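Local structure of DNA methyltransferase (4ONQ) at residues F39-N44 against H84-E89. The protein probably methylates cytosine at C5 in DNA, using S-adenosyl-L-methionine as methyl donor, through the DRM-type catalytic domain that forms this chain. The protein carries 5 engineered substitutions. Numbering follows the deposited sequence.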
loop_
_atom_site.group_PDB
_atom_site.type_symbol
_atom_site.label_atom_id
_atom_site.label_comp_id
_atom_site.label_asym_id
_atom_site.label_seq_id
_atom_site.Cartn_x
_atom_site.Cartn_y
_atom_site.Cartn_z
ATOM N N PHE A 39 -8.057 -16.813 -4.840
ATOM C CA PHE A 39 -7.303 -15.736 -5.463
ATOM C C PHE A 39 -6.207 -15.317 -4.500
ATOM O O PHE A 39 -6.417 -15.301 -3.288
ATOM C CB PHE A 39 -8.204 -14.541 -5.770
ATOM C CG PHE A 39 -9.053 -14.722 -6.993
ATOM C CD1 PHE A 39 -8.478 -14.733 -8.252
ATOM C CD2 PHE A 39 -10.426 -14.872 -6.887
ATOM C CE1 PHE A 39 -9.254 -14.891 -9.384
ATOM C CE2 PHE A 39 -11.210 -15.033 -8.016
ATOM C CZ PHE A 39 -10.622 -15.043 -9.266
ATOM N N PHE A 40 -5.031 -14.993 -5.020
ATOM C CA PHE A 40 -3.972 -14.515 -4.144
ATOM C C PHE A 40 -3.320 -13.251 -4.671
ATOM O O PHE A 40 -3.253 -13.025 -5.879
ATOM C CB PHE A 40 -2.935 -15.602 -3.838
ATOM C CG PHE A 40 -1.963 -15.861 -4.951
ATOM C CD1 PHE A 40 -0.774 -15.147 -5.034
ATOM C CD2 PHE A 40 -2.217 -16.841 -5.896
ATOM C CE1 PHE A 40 0.132 -15.393 -6.052
ATOM C CE2 PHE A 40 -1.311 -17.092 -6.919
ATOM C CZ PHE A 40 -0.135 -16.368 -6.994
ATOM N N TYR A 41 -2.839 -12.437 -3.742
ATOM C CA TYR A 41 -2.281 -11.138 -4.056
ATOM C C TYR A 41 -1.079 -10.926 -3.147
ATOM O O TYR A 41 -1.221 -10.866 -1.928
ATOM C CB TYR A 41 -3.344 -10.071 -3.805
ATOM C CG TYR A 41 -3.018 -8.682 -4.299
ATOM C CD1 TYR A 41 -3.250 -8.316 -5.630
ATOM C CD2 TYR A 41 -2.513 -7.718 -3.421
ATOM C CE1 TYR A 41 -2.969 -7.029 -6.072
ATOM C CE2 TYR A 41 -2.229 -6.440 -3.844
ATOM C CZ TYR A 41 -2.454 -6.096 -5.164
ATOM O OH TYR A 41 -2.174 -4.809 -5.563
ATOM N N TYR A 42 0.104 -10.852 -3.744
ATOM C CA TYR A 42 1.338 -10.652 -2.999
ATOM C C TYR A 42 2.028 -9.365 -3.431
ATOM O O TYR A 42 2.176 -9.101 -4.621
ATOM C CB TYR A 42 2.302 -11.832 -3.185
ATOM C CG TYR A 42 3.572 -11.641 -2.393
ATOM C CD1 TYR A 42 3.579 -11.833 -1.020
ATOM C CD2 TYR A 42 4.747 -11.228 -3.003
ATOM C CE1 TYR A 42 4.719 -11.638 -0.280
ATOM C CE2 TYR A 42 5.902 -11.031 -2.265
ATOM C CZ TYR A 42 5.879 -11.236 -0.901
ATOM O OH TYR A 42 7.012 -11.045 -0.138
ATOM N N GLU A 43 2.466 -8.572 -2.459
ATOM C CA GLU A 43 3.113 -7.301 -2.754
ATOM C C GLU A 43 4.542 -7.274 -2.233
ATOM O O GLU A 43 4.805 -7.685 -1.103
ATOM C CB GLU A 43 2.318 -6.148 -2.141
ATOM C CG GLU A 43 2.974 -4.782 -2.289
ATOM C CD GLU A 43 3.333 -4.151 -0.955
ATOM O OE1 GLU A 43 3.411 -4.883 0.054
ATOM O OE2 GLU A 43 3.532 -2.919 -0.915
ATOM N N ASN A 44 5.467 -6.795 -3.055
ATOM C CA ASN A 44 6.833 -6.601 -2.593
ATOM C C ASN A 44 7.456 -5.367 -3.220
ATOM O O ASN A 44 6.965 -4.869 -4.231
ATOM C CB ASN A 44 7.685 -7.837 -2.884
ATOM C CG ASN A 44 8.594 -8.201 -1.727
ATOM O OD1 ASN A 44 8.997 -7.340 -0.941
ATOM N ND2 ASN A 44 8.911 -9.485 -1.607
ATOM N N HIS A 84 0.093 -11.925 -8.615
ATOM C CA HIS A 84 -1.283 -12.328 -8.358
ATOM C C HIS A 84 -1.866 -13.206 -9.462
ATOM O O HIS A 84 -1.276 -13.352 -10.530
ATOM C CB HIS A 84 -2.160 -11.095 -8.134
ATOM C CG HIS A 84 -2.170 -10.145 -9.289
ATOM N ND1 HIS A 84 -3.084 -10.233 -10.317
ATOM C CD2 HIS A 84 -1.378 -9.086 -9.580
ATOM C CE1 HIS A 84 -2.857 -9.266 -11.189
ATOM N NE2 HIS A 84 -1.825 -8.559 -10.767
ATOM N N ASN A 85 -3.028 -13.792 -9.186
ATOM C CA ASN A 85 -3.725 -14.627 -10.155
ATOM C C ASN A 85 -5.128 -14.096 -10.452
ATOM O O ASN A 85 -6.041 -14.859 -10.767
ATOM C CB ASN A 85 -3.783 -16.078 -9.667
ATOM C CG ASN A 85 -4.577 -16.237 -8.376
ATOM O OD1 ASN A 85 -4.962 -15.254 -7.736
ATOM N ND2 ASN A 85 -4.813 -17.483 -7.979
ATOM N N LEU A 86 -5.287 -12.782 -10.344
ATOM C CA LEU A 86 -6.566 -12.125 -10.590
ATOM C C LEU A 86 -6.749 -11.895 -12.074
ATOM O O LEU A 86 -5.769 -11.814 -12.812
ATOM C CB LEU A 86 -6.595 -10.763 -9.893
ATOM C CG LEU A 86 -6.318 -10.757 -8.393
ATOM C CD1 LEU A 86 -5.978 -9.352 -7.902
ATOM C CD2 LEU A 86 -7.517 -11.316 -7.654
ATOM N N PRO A 87 -8.010 -11.782 -12.520
ATOM C CA PRO A 87 -8.255 -11.283 -13.873
ATOM C C PRO A 87 -7.729 -9.859 -13.980
ATOM O O PRO A 87 -7.714 -9.127 -12.989
ATOM C CB PRO A 87 -9.782 -11.310 -13.995
ATOM C CG PRO A 87 -10.295 -11.429 -12.595
ATOM C CD PRO A 87 -9.252 -12.175 -11.837
ATOM N N VAL A 88 -7.306 -9.476 -15.175
ATOM C CA VAL A 88 -6.588 -8.226 -15.375
ATOM C C VAL A 88 -7.475 -7.219 -16.113
ATOM O O VAL A 88 -7.214 -6.014 -16.129
ATOM C CB VAL A 88 -5.226 -8.517 -16.079
ATOM C CG1 VAL A 88 -4.772 -7.381 -16.975
ATOM C CG2 VAL A 88 -4.160 -8.835 -15.033
ATOM N N GLU A 89 -8.568 -7.714 -16.675
ATOM C CA GLU A 89 -9.460 -6.862 -17.452
ATOM C C GLU A 89 -10.684 -6.429 -16.650
ATOM O O GLU A 89 -11.048 -7.067 -15.660
ATOM C CB GLU A 89 -9.875 -7.568 -18.743
ATOM C CG GLU A 89 -8.702 -7.893 -19.657
ATOM C CD GLU A 89 -9.066 -8.875 -20.752
ATOM O OE1 GLU A 89 -8.190 -9.189 -21.586
ATOM O OE2 GLU A 89 -10.228 -9.335 -20.778
#
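Y41 and H84 form an antiparallel, non-hydrogen-bonded pair at the end of strand 79-84, the last step of strand pairing with 39-45 before the chain leaves the sheet as a loop. Their CA atoms lie 4.6 Å apart, and both side chains project from the same sheet face. The two rings run side by side, with planes at 30° but centroids 5.9 Å apart, so they barely overlap; the touching is done by CB of H84 beside CD1 of Y41.

Beyond this pair the N85 side chain supplies one of the two bonds to the backbone of F40. N of F40 lies 2.7 Å from OD1 of N85 in a nearly straight bond (168°), with the donor tilted from the carbonyl plane, whereas the backbone bond from N85 N to F40 O remains but is weak (3.4 Å). CG of N85 stands between its backbone N and carbonyl carbon (chi1 63°), which turns the amide toward the strand. ND2 of N85 lies 3.4 Å from CD2 of F40, and its bonds to the carbonyls of A34 and P38 fix which end of the amide faces F40 N.

L86 sends its two methyls to different rings: its CD1 meets CD1 of Y41, while its CD2 lies 3.6 Å from CD1 of F39. The F39 ring also presents its edge to the carbonyl oxygen of N85, and its CE1 packs on CD of P87.

Strand 39-45 lies between 79-84 and 309-312 in the mixed sheet of this class I-like, SAM-binding fold, and F39 and Y41 make backbone bonds to V310 of the latter strand. F40 packs against Y341 and L345 of helix 337-352. On the face that carries Y41 and H84, Y41 OH bonds to H219 of helix 213-220, and H84 NE2 to E66 of strand 66-69, at one edge of the sheet within this chain.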